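Local coordinates for protein (hdlp (histone deacetylase-like protein)) (Aquifex aeolicus, PDB 1C3P) that probably has zinc-dependent deacetylase activity, as a bacterial relative of the histone deacetylases, and is linked to acetoin breakdown, at residues P221-K224 and G225-D228; F233-E236 and K237-I241; K362-K365 and D366-K370; K85-G89 and G90-P94; H21-K24 and I25-S29. All coordinates share one frame; numbering follows the deposited sequence.

Contact 1: residues P221-K224 and G225-D228; sequences PLPK and GLND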
# COMPACT_ATOMS: atom_id res chain seq x y z
N PRO A 221 10.00 -8.56 10.32
CA PRO A 221 10.19 -9.47 9.18
C PRO A 221 9.51 -10.79 9.49
O PRO A 221 9.69 -11.32 10.58
CB PRO A 221 11.73 -9.60 9.10
CG PRO A 221 12.25 -8.51 10.05
CD PRO A 221 11.22 -8.53 11.13
N LEU A 222 8.75 -11.31 8.53
CA LEU A 222 8.01 -12.56 8.72
C LEU A 222 8.38 -13.64 7.70
O LEU A 222 8.77 -13.33 6.58
CB LEU A 222 6.52 -12.26 8.68
CG LEU A 222 6.15 -11.32 9.84
CD1 LEU A 222 4.73 -10.78 9.66
CD2 LEU A 222 6.29 -12.07 11.15
N PRO A 223 8.26 -14.91 8.10
CA PRO A 223 8.59 -16.08 7.26
C PRO A 223 7.66 -16.48 6.14
O PRO A 223 6.52 -16.05 6.06
CB PRO A 223 8.72 -17.20 8.30
CG PRO A 223 7.59 -16.85 9.24
CD PRO A 223 7.85 -15.35 9.45
N LYS A 224 8.18 -17.34 5.27
CA LYS A 224 7.41 -17.89 4.17
C LYS A 224 6.27 -18.75 4.71
O LYS A 224 6.38 -19.36 5.79
CB LYS A 224 8.31 -18.77 3.30
CG LYS A 224 9.54 -18.07 2.74
CD LYS A 224 10.40 -19.06 1.93
CE LYS A 224 11.69 -18.38 1.44
NZ LYS A 224 12.54 -19.31 0.63
N GLY A 225 5.19 -18.84 3.94
CA GLY A 225 4.05 -19.65 4.35
C GLY A 225 3.26 -19.08 5.51
O GLY A 225 2.52 -19.81 6.16
N LEU A 226 3.41 -17.79 5.77
CA LEU A 226 2.71 -17.14 6.89
C LEU A 226 1.20 -17.39 6.86
O LEU A 226 0.57 -17.22 5.82
CB LEU A 226 2.94 -15.63 6.83
CG LEU A 226 2.59 -14.91 8.13
CD1 LEU A 226 3.71 -15.20 9.13
CD2 LEU A 226 2.48 -13.39 7.91
N ASN A 227 0.61 -17.76 7.99
CA ASN A 227 -0.83 -17.98 8.02
C ASN A 227 -1.52 -16.82 8.74
O ASN A 227 -0.85 -15.93 9.27
CB ASN A 227 -1.21 -19.33 8.65
CG ASN A 227 -0.81 -19.45 10.11
OD1 ASN A 227 -1.08 -18.55 10.92
ND2 ASN A 227 -0.19 -20.57 10.47
N ASP A 228 -2.85 -16.84 8.75
CA ASP A 228 -3.61 -15.76 9.37
C ASP A 228 -3.32 -15.49 10.82
O ASP A 228 -3.24 -14.34 11.23
CB ASP A 228 -5.12 -16.00 9.20
CG ASP A 228 -5.58 -15.89 7.77
OD1 ASP A 228 -4.82 -15.31 6.96
OD2 ASP A 228 -6.70 -16.34 7.47

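Contact 2: residues F233-E236 and K237-I241; sequences FALE and KSLEI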
# COMPACT_ATOMS: atom_id res chain seq x y z
N PHE A 233 -1.12 -12.19 15.02
CA PHE A 233 -0.33 -12.24 16.25
C PHE A 233 0.74 -11.15 16.17
O PHE A 233 0.92 -10.35 17.10
CB PHE A 233 0.38 -13.59 16.36
CG PHE A 233 1.42 -13.65 17.46
CD1 PHE A 233 1.05 -13.99 18.76
CD2 PHE A 233 2.75 -13.41 17.18
CE1 PHE A 233 2.01 -14.11 19.77
CE2 PHE A 233 3.73 -13.52 18.18
CZ PHE A 233 3.36 -13.87 19.47
N ALA A 234 1.46 -11.16 15.06
CA ALA A 234 2.54 -10.20 14.84
C ALA A 234 2.03 -8.77 14.88
O ALA A 234 2.67 -7.87 15.45
CB ALA A 234 3.23 -10.49 13.47
N LEU A 235 0.88 -8.55 14.27
CA LEU A 235 0.29 -7.21 14.22
C LEU A 235 -0.07 -6.70 15.63
O LEU A 235 0.31 -5.60 16.02
CB LEU A 235 -0.98 -7.25 13.37
CG LEU A 235 -1.36 -6.05 12.49
CD1 LEU A 235 -2.88 -5.94 12.49
CD2 LEU A 235 -0.70 -4.76 12.99
N GLU A 236 -0.81 -7.51 16.38
CA GLU A 236 -1.23 -7.11 17.73
C GLU A 236 -0.04 -6.82 18.64
O GLU A 236 -0.03 -5.82 19.37
CB GLU A 236 -2.07 -8.22 18.37
CG GLU A 236 -3.27 -8.63 17.56
CD GLU A 236 -3.95 -9.87 18.11
OE1 GLU A 236 -3.31 -10.95 18.18
OE2 GLU A 236 -5.14 -9.75 18.46
N LYS A 237 0.96 -7.69 18.60
CA LYS A 237 2.14 -7.52 19.43
C LYS A 237 2.97 -6.30 19.01
O LYS A 237 3.49 -5.58 19.86
CB LYS A 237 2.98 -8.80 19.37
CG LYS A 237 4.08 -8.86 20.40
CD LYS A 237 4.23 -10.28 20.90
CE LYS A 237 2.94 -10.73 21.57
NZ LYS A 237 3.02 -12.13 22.06
N SER A 238 3.12 -6.07 17.71
CA SER A 238 3.91 -4.92 17.29
C SER A 238 3.18 -3.61 17.60
O SER A 238 3.81 -2.61 17.96
CB SER A 238 4.27 -5.02 15.80
OG SER A 238 3.14 -5.00 14.96
N LEU A 239 1.85 -3.60 17.48
CA LEU A 239 1.12 -2.37 17.79
C LEU A 239 1.29 -2.03 19.26
O LEU A 239 1.34 -0.85 19.62
CB LEU A 239 -0.37 -2.51 17.46
CG LEU A 239 -0.77 -2.73 15.99
CD1 LEU A 239 -2.28 -2.93 15.91
CD2 LEU A 239 -0.36 -1.55 15.13
N GLU A 240 1.40 -3.04 20.11
CA GLU A 240 1.56 -2.80 21.53
C GLU A 240 2.92 -2.15 21.79
O GLU A 240 3.05 -1.25 22.64
CB GLU A 240 1.40 -4.12 22.31
CG GLU A 240 1.51 -3.99 23.82
CD GLU A 240 1.00 -5.23 24.55
OE1 GLU A 240 1.49 -6.34 24.27
OE2 GLU A 240 0.09 -5.08 25.40
N ILE A 241 3.93 -2.59 21.05
CA ILE A 241 5.27 -2.03 21.17
C ILE A 241 5.25 -0.56 20.79
O ILE A 241 5.84 0.28 21.47
CB ILE A 241 6.28 -2.78 20.26
CG1 ILE A 241 6.45 -4.22 20.75
CG2 ILE A 241 7.63 -2.04 20.24
CD1 ILE A 241 7.36 -5.06 19.87

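Contact 3: residues K362-K365 and D366-K370; sequences KEVK and DTLEK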
# COMPACT_ATOMS: atom_id res chain seq x y z
N LYS A 362 7.37 -20.82 16.26
CA LYS A 362 8.30 -20.28 17.25
C LYS A 362 9.08 -19.10 16.69
O LYS A 362 9.34 -18.13 17.40
CB LYS A 362 9.29 -21.37 17.72
CG LYS A 362 8.66 -22.46 18.58
CD LYS A 362 7.50 -23.11 17.85
CE LYS A 362 7.94 -23.67 16.51
NZ LYS A 362 6.79 -24.06 15.71
N GLU A 363 9.46 -19.18 15.42
CA GLU A 363 10.19 -18.11 14.73
C GLU A 363 9.49 -16.77 14.89
O GLU A 363 10.12 -15.74 15.16
CB GLU A 363 10.22 -18.32 13.23
CG GLU A 363 10.96 -19.48 12.70
CD GLU A 363 10.77 -19.55 11.21
OE1 GLU A 363 11.01 -18.52 10.53
OE2 GLU A 363 10.37 -20.64 10.72
N VAL A 364 8.19 -16.80 14.64
CA VAL A 364 7.41 -15.58 14.73
C VAL A 364 7.38 -15.07 16.16
O VAL A 364 7.57 -13.87 16.40
CB VAL A 364 5.98 -15.79 14.22
CG1 VAL A 364 5.20 -14.51 14.40
CG2 VAL A 364 6.00 -16.20 12.74
N LYS A 365 7.16 -15.96 17.12
CA LYS A 365 7.15 -15.54 18.52
C LYS A 365 8.50 -14.95 18.90
O LYS A 365 8.57 -13.93 19.59
CB LYS A 365 6.80 -16.73 19.44
CG LYS A 365 5.41 -17.29 19.23
CD LYS A 365 5.09 -18.38 20.25
CE LYS A 365 3.69 -18.94 20.02
NZ LYS A 365 3.30 -19.98 21.01
N ASP A 366 9.58 -15.59 18.45
CA ASP A 366 10.91 -15.07 18.77
C ASP A 366 11.15 -13.67 18.19
O ASP A 366 11.73 -12.81 18.85
CB ASP A 366 12.01 -16.02 18.28
CG ASP A 366 11.98 -17.38 18.97
OD1 ASP A 366 11.47 -17.47 20.12
OD2 ASP A 366 12.49 -18.35 18.38
N THR A 367 10.72 -13.45 16.96
CA THR A 367 10.91 -12.14 16.34
C THR A 367 10.22 -11.05 17.16
O THR A 367 10.82 -10.00 17.46
CB THR A 367 10.36 -12.15 14.91
OG1 THR A 367 11.15 -13.05 14.12
CG2 THR A 367 10.41 -10.76 14.30
N LEU A 368 8.97 -11.29 17.54
CA LEU A 368 8.24 -10.31 18.34
C LEU A 368 8.84 -10.12 19.73
O LEU A 368 8.78 -9.02 20.28
CB LEU A 368 6.76 -10.67 18.45
CG LEU A 368 5.88 -10.23 17.26
CD1 LEU A 368 5.90 -8.70 17.17
CD2 LEU A 368 6.40 -10.83 15.95
N GLU A 369 9.41 -11.17 20.31
CA GLU A 369 10.04 -11.02 21.63
C GLU A 369 11.30 -10.16 21.49
O GLU A 369 11.58 -9.32 22.34
CB GLU A 369 10.37 -12.39 22.24
CG GLU A 369 9.14 -13.19 22.68
CD GLU A 369 9.48 -14.55 23.27
OE1 GLU A 369 10.28 -14.61 24.22
OE2 GLU A 369 8.93 -15.57 22.78
N LYS A 370 12.08 -10.37 20.43
CA LYS A 370 13.29 -9.56 20.23
C LYS A 370 12.91 -8.13 19.90
O LYS A 370 13.58 -7.18 20.32
CB LYS A 370 14.16 -10.11 19.09
CG LYS A 370 14.99 -11.34 19.45
CD LYS A 370 15.97 -11.68 18.32
CE LYS A 370 16.94 -12.78 18.74
NZ LYS A 370 17.96 -13.09 17.68

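Contact 4: residues K85-G89 and G90-P94; sequences KYNIG and GYENP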
# COMPACT_ATOMS: atom_id res chain seq x y z
N LYS A 85 21.73 7.24 -12.17
CA LYS A 85 21.41 8.21 -11.13
C LYS A 85 20.03 8.12 -10.48
O LYS A 85 19.90 8.25 -9.26
CB LYS A 85 21.59 9.62 -11.70
CG LYS A 85 21.15 10.74 -10.76
CD LYS A 85 22.18 11.06 -9.70
CE LYS A 85 23.31 11.86 -10.30
NZ LYS A 85 22.78 13.12 -10.88
N TYR A 86 19.00 7.89 -11.28
CA TYR A 86 17.63 7.87 -10.78
C TYR A 86 16.92 6.54 -10.81
O TYR A 86 15.74 6.45 -10.43
CB TYR A 86 16.82 8.89 -11.56
CG TYR A 86 17.39 10.28 -11.45
CD1 TYR A 86 17.42 10.95 -10.23
CD2 TYR A 86 17.88 10.95 -12.59
CE1 TYR A 86 17.91 12.25 -10.13
CE2 TYR A 86 18.37 12.23 -12.50
CZ TYR A 86 18.38 12.88 -11.27
OH TYR A 86 18.86 14.16 -11.18
N ASN A 87 17.62 5.51 -11.28
CA ASN A 87 17.10 4.13 -11.34
C ASN A 87 15.89 4.03 -12.28
O ASN A 87 15.01 3.19 -12.09
CB ASN A 87 16.70 3.67 -9.92
CG ASN A 87 16.80 2.16 -9.73
OD1 ASN A 87 16.33 1.60 -8.72
ND2 ASN A 87 17.43 1.48 -10.68
N ILE A 88 15.87 4.88 -13.31
CA ILE A 88 14.77 4.89 -14.28
C ILE A 88 15.15 4.20 -15.59
O ILE A 88 16.28 4.33 -16.04
CB ILE A 88 14.39 6.35 -14.65
CG1 ILE A 88 13.79 7.03 -13.43
CG2 ILE A 88 13.37 6.37 -15.78
CD1 ILE A 88 12.57 6.33 -12.95
N GLY A 89 14.21 3.47 -16.19
CA GLY A 89 14.49 2.85 -17.47
C GLY A 89 14.62 1.35 -17.53
O GLY A 89 14.38 0.77 -18.59
N GLY A 90 15.00 0.72 -16.42
CA GLY A 90 15.13 -0.73 -16.40
C GLY A 90 13.79 -1.44 -16.32
O GLY A 90 12.75 -0.79 -16.32
N TYR A 91 13.79 -2.77 -16.28
CA TYR A 91 12.55 -3.55 -16.19
C TYR A 91 11.70 -3.12 -14.99
O TYR A 91 10.48 -3.05 -15.05
CB TYR A 91 12.87 -5.03 -16.01
CG TYR A 91 11.64 -5.85 -15.64
CD1 TYR A 91 10.66 -6.16 -16.59
CD2 TYR A 91 11.45 -6.30 -14.33
CE1 TYR A 91 9.54 -6.90 -16.24
CE2 TYR A 91 10.33 -7.05 -13.97
CZ TYR A 91 9.38 -7.35 -14.94
OH TYR A 91 8.28 -8.10 -14.59
N GLU A 92 12.39 -2.87 -13.89
CA GLU A 92 11.74 -2.50 -12.64
C GLU A 92 10.97 -1.18 -12.65
O GLU A 92 9.77 -1.15 -12.34
CB GLU A 92 12.82 -2.51 -11.56
CG GLU A 92 12.42 -2.00 -10.20
CD GLU A 92 13.49 -2.30 -9.16
OE1 GLU A 92 13.66 -1.48 -8.22
OE2 GLU A 92 14.15 -3.37 -9.29
N ASN A 93 11.64 -0.09 -13.01
CA ASN A 93 11.03 1.24 -13.05
C ASN A 93 11.19 1.77 -14.48
O ASN A 93 11.94 2.71 -14.74
CB ASN A 93 11.77 2.14 -12.06
CG ASN A 93 11.95 1.47 -10.71
OD1 ASN A 93 10.97 1.10 -10.05
ND2 ASN A 93 13.20 1.29 -10.30
N PRO A 94 10.43 1.19 -15.42
CA PRO A 94 10.44 1.51 -16.85
C PRO A 94 9.90 2.87 -17.21
O PRO A 94 9.23 3.51 -16.43
CB PRO A 94 9.56 0.42 -17.45
CG PRO A 94 9.51 -0.65 -16.38
CD PRO A 94 9.38 0.19 -15.16
O HOH W 1 14.81 0.84 -13.62

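Contact 5: residues H21-K24 and I25-S29; sequences HPLK and IPRVS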
# COMPACT_ATOMS: atom_id res chain seq x y z
N HIS A 21 5.56 -6.42 -16.92
CA HIS A 21 5.44 -5.85 -15.58
C HIS A 21 4.22 -6.29 -14.75
O HIS A 21 3.10 -6.35 -15.26
CB HIS A 21 5.45 -4.33 -15.66
CG HIS A 21 5.88 -3.67 -14.39
ND1 HIS A 21 7.16 -3.19 -14.20
CD2 HIS A 21 5.23 -3.48 -13.22
CE1 HIS A 21 7.28 -2.74 -12.97
NE2 HIS A 21 6.13 -2.90 -12.35
N PRO A 22 4.43 -6.61 -13.47
CA PRO A 22 3.34 -7.03 -12.59
C PRO A 22 2.20 -6.00 -12.45
O PRO A 22 1.07 -6.35 -12.12
CB PRO A 22 4.06 -7.29 -11.26
CG PRO A 22 5.43 -7.74 -11.72
CD PRO A 22 5.71 -6.65 -12.73
N LEU A 23 2.51 -4.73 -12.69
CA LEU A 23 1.51 -3.66 -12.59
C LEU A 23 0.83 -3.35 -13.93
O LEU A 23 0.22 -2.28 -14.10
CB LEU A 23 2.14 -2.40 -11.99
CG LEU A 23 2.58 -2.60 -10.53
CD1 LEU A 23 3.31 -1.36 -10.00
CD2 LEU A 23 1.33 -2.87 -9.69
N LYS A 24 0.95 -4.29 -14.86
CA LYS A 24 0.30 -4.20 -16.17
C LYS A 24 -1.23 -4.23 -15.97
O LYS A 24 -1.99 -3.56 -16.68
CB LYS A 24 0.73 -5.40 -17.02
CG LYS A 24 -0.09 -5.65 -18.27
CD LYS A 24 -0.42 -7.14 -18.40
CE LYS A 24 0.83 -8.02 -18.38
NZ LYS A 24 0.51 -9.48 -18.42
N ILE A 25 -1.68 -5.00 -14.99
CA ILE A 25 -3.12 -5.12 -14.72
C ILE A 25 -3.79 -3.85 -14.20
O ILE A 25 -3.13 -2.97 -13.61
CB ILE A 25 -3.41 -6.22 -13.69
CG1 ILE A 25 -2.59 -5.95 -12.42
CG2 ILE A 25 -3.15 -7.57 -14.28
CD1 ILE A 25 -2.88 -6.90 -11.28
N PRO A 26 -5.11 -3.73 -14.42
CA PRO A 26 -5.90 -2.58 -13.96
C PRO A 26 -5.99 -2.79 -12.45
O PRO A 26 -5.98 -3.93 -12.00
CB PRO A 26 -7.25 -2.81 -14.64
CG PRO A 26 -6.89 -3.67 -15.85
CD PRO A 26 -5.97 -4.64 -15.18
N ARG A 27 -6.07 -1.71 -11.66
CA ARG A 27 -6.13 -1.88 -10.20
C ARG A 27 -7.13 -0.96 -9.52
O ARG A 27 -8.16 -1.42 -9.04
CB ARG A 27 -4.73 -1.69 -9.60
CG ARG A 27 -3.75 -2.72 -10.17
CD ARG A 27 -2.32 -2.52 -9.68
NE ARG A 27 -2.14 -2.88 -8.28
CZ ARG A 27 -2.05 -2.02 -7.27
NH1 ARG A 27 -2.11 -0.71 -7.49
NH2 ARG A 27 -1.89 -2.47 -6.03
N VAL A 28 -6.84 0.33 -9.44
CA VAL A 28 -7.84 1.21 -8.83
C VAL A 28 -9.03 1.35 -9.78
O VAL A 28 -10.19 1.42 -9.34
CB VAL A 28 -7.24 2.59 -8.52
CG1 VAL A 28 -8.33 3.53 -8.00
CG2 VAL A 28 -6.14 2.44 -7.48
N SER A 29 -8.77 1.38 -11.09
CA SER A 29 -9.88 1.50 -12.04
C SER A 29 -10.69 0.22 -11.94
O SER A 29 -11.92 0.24 -12.06
CB SER A 29 -9.37 1.70 -13.48
OG SER A 29 -8.72 0.54 -13.99

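Contact 1: residues P221-K224 and G225-D228
Leu222 and Leu226 meet by their methyl ends across a tight reversal of the chain, with Leu222 CD1 3.9 Å from Leu226 CD2. The other branch of Leu226 does a second job: CD1 lies 4.1 Å from Leu222 CB and 4.2 Å from Pro223 CD, and so reaches the last strand residue and the first residue of the turn. Torsions account for this fork. Leu226 CG stands trans to its own nitrogen (chi1 -165°), which sends both methyls back toward the end of strand 217-222, while Leu222 keeps CG beside its nitrogen (chi1 -63°) and offers CD1 in return. The bend itself is a type II beta turn from Pro223 to Leu226, and its third position is taken by Gly225 with a positive phi of 71°. Pro223 O and Leu226 N are 3.6 Å apart and form no hydrogen bond, but the same oxygen packs on Leu226 CB at 3.7 Å. Lys224, at the corner, extends from CG outward, and its carbonyl accepts a bond from Arg361 NH2. Asn227 then caps the start of helix 228-245 through OD1 and the amide of Glu230. With no hydrogen bond between the two segments, their mutual grip is apolar, and the backbone of the turn is fixed from outside, where Gly225 pairs with Lys267 and Leu226 with Asn269.

Contact 2: residues F233-E236 and K237-I241
The Phe233 ring meets the ammonium end of Lys237 one helical turn on: NZ approaches the far rim of the ring obliquely, 3.1 Å from Phe233 CZ and 3.2 Å from Phe233 CE1. Val364 and Leu368 of helix 362-372 also touch this ring. Both side chains leave the helix with CG trans to the backbone nitrogen (chi1 170° for Phe233), and Lys237 then bends at its second and third torsions, which carries NZ back to the aromatic carbons. A crystal neighbour touches Lys237 as well, so the lattice may influence this pose. On the buried side, Leu235 CD2 rests 3.6 Å from Leu239 CG. Ser238 turns OG back onto its own helix, 2.9 Å from Ala234 O and 3.1 Å from Leu235 O; both oxygens are within reach of its one proton. Main-chain bonds run alongside, including Leu239 N to Leu235 O at 2.9 Å. The segments belong to helix 228-245, whose flanks have different neighbours: Phe233 and Lys237 face helix 362-372, Ser238 faces strands 185-192 and 217-222 of the parallel sheet, and the two leucines pack on helix 272-286 through Ala278, Ile281 and Val285. Chemically, a hydroxyl buried against the sheet finds its acceptors within the helix backbone, while charged ends such as Glu236 and Glu240 remain at the exposed surface.

Contact 3: residues K362-K365 and D366-K370
Val364 and Leu368 lie side by side on one flank of the C-terminal helix 362-372, an amphipathic alpha-helix packed against the edge of the parallel beta-sheet of the alpha/beta deacetylase fold. Backbone bonds supply the first kind of interaction. Four successive i to i+4 links join the segments, from Asp366 N to Lys362 O at 2.8 Å through to Glu369 N to Lys365 O at 3.0 Å; the link from Leu368 N to Val364 O is nearly straight, with an angle of 170° at the hydrogen. Charged side chains form the second group, and they gain little from one another. Lys365 stretches outward with all its chain torsions near trans beyond CG, leaving NZ 7.4 Å from Glu369 OE2; Lys362 NZ is likewise 8.5 Å from Asp366 OD2. These i, i+4 pairs of opposite charge therefore form no salt bridge. Glu369 CG lies 3.2 Å from Lys365 O. The apolar set faces inward: Val364 touches Pro223 in the turn that follows the edge strand 217-222, and Leu368 touches Ile220 of that strand. Val364 has CG1 trans to the nitrogen (chi1 178°), on the Leu368 side. Leu368 CD2 sits 4.2 Å from this methyl and 3.3 Å from Val364 O, the acceptor of Leu368 N.

Contact 4: residues K85-G89 and G90-P94
Asn87 leaves helix 82-86 with a positive phi of 63°, and the chain then curls round two glycines until Gly89 N donates to Asn93 O at 2.8 Å, closing a small ring of backbone. Gly89 itself adopts a phi of 110°, a conformation that a side chain would jam against the preceding carbonyl. Within the curl, Asn93 turns its side chain back toward the first segment, and ND2 donates to Asn87 O at 3.2 Å. That donor lies in the plane of the carbonyl, with an angle of 152° at the hydrogen. The same oxygen accepts from a water 2.8 Å away, which in turn accepts from Gly90 N at 2.8 Å and, weakly, from Asn93 N. Asn87 O is thus gripped by two donors. The other end of the Asn93 amide, OD1, accepts from the backbone of Phe141, so one flat group bridges the loop and its neighbour. This is an irregular connection between helices 82-86 and 98-118. The side chain of Glu92 comes within about 11 Å of that of His170, which binds zinc in another structure of this protein though the metal is absent here; this is consistent with a place near the active-site mouth, where deacetylases of this family have loops. Glu92 reaches Gly140 N through OE1, its chief polar partner here, and takes only a weak bond from Asn93 ND2 at 3.5 Å. Ile88 gives the bend its apolar side, packing on Leu69, Ala138 and Tyr143.

Contact 5: residues H21-K24 and I25-S29
Between Pro22 and Arg27 the backbone passes from a turn into an extended run: Lys24 N bonds back to His21 O at 3.0 Å, Ile25 and Pro26 stretch out, and Arg27 takes the N-cap position of helix 28-37. No hydrogen bond joins the two segments, so the contact is made by packing. Its main element is Leu23 over Arg27. Leu23 CD2 lies over the NE side of one guanidinium face, 3.7 Å from Arg27 NE and equally 3.7 Å from Arg27 CD. Arg27 has CG beside its backbone nitrogen, chi2 trans, then a bend at chi3 (71°), which sets the CD-NE bond broadside to that methyl. Its polar end is held from another part of the chain: NE donates to Gly296 O and NH2 to Gly294 O, two anchors that should limit rotation of the group. Ile25 is the second element. Its CG1 occupies the position between backbone nitrogen and carbonyl carbon (chi1 55°), which carries it back to 3.7 Å from Pro22 O, with CD1 4.1 Å from the same oxygen. The side chain of Arg27 stands about 7 Å from that of Asp168 and 8 Å from that of Asp258, which bind zinc in another structure of this protein; the metal is absent here, but the positive charge may influence the electrostatics of its site. In the fold, this stretch forms the final part of the connection from strand 4-8, runs into helix 28-37 and packs on helix 299-314, where Ile25 meets Pro299 and Arg27 meets Leu302 and Trp306.

From the N terminus the contacts follow in series, 5, 4, 1, 2 and 3; each spans a single unbroken stretch, and none nests in or crosses another. Contact 5 leads into helix 28-37, and contact 4 makes the turn after helix 82-86. Far apart in sequence, they touch where His21 CE1 lies 3.0 Å from Glu92 O. The remaining three form a second cluster: contact 1 joins edge strand 217-222 to helix 228-245, contact 2 lies along that helix, and contact 3, on the C-terminal helix, packs against both, with Lys237 CD 3.5 Å from Leu368 CB. Nearest atoms of the two clusters remain about 18 Å apart or more.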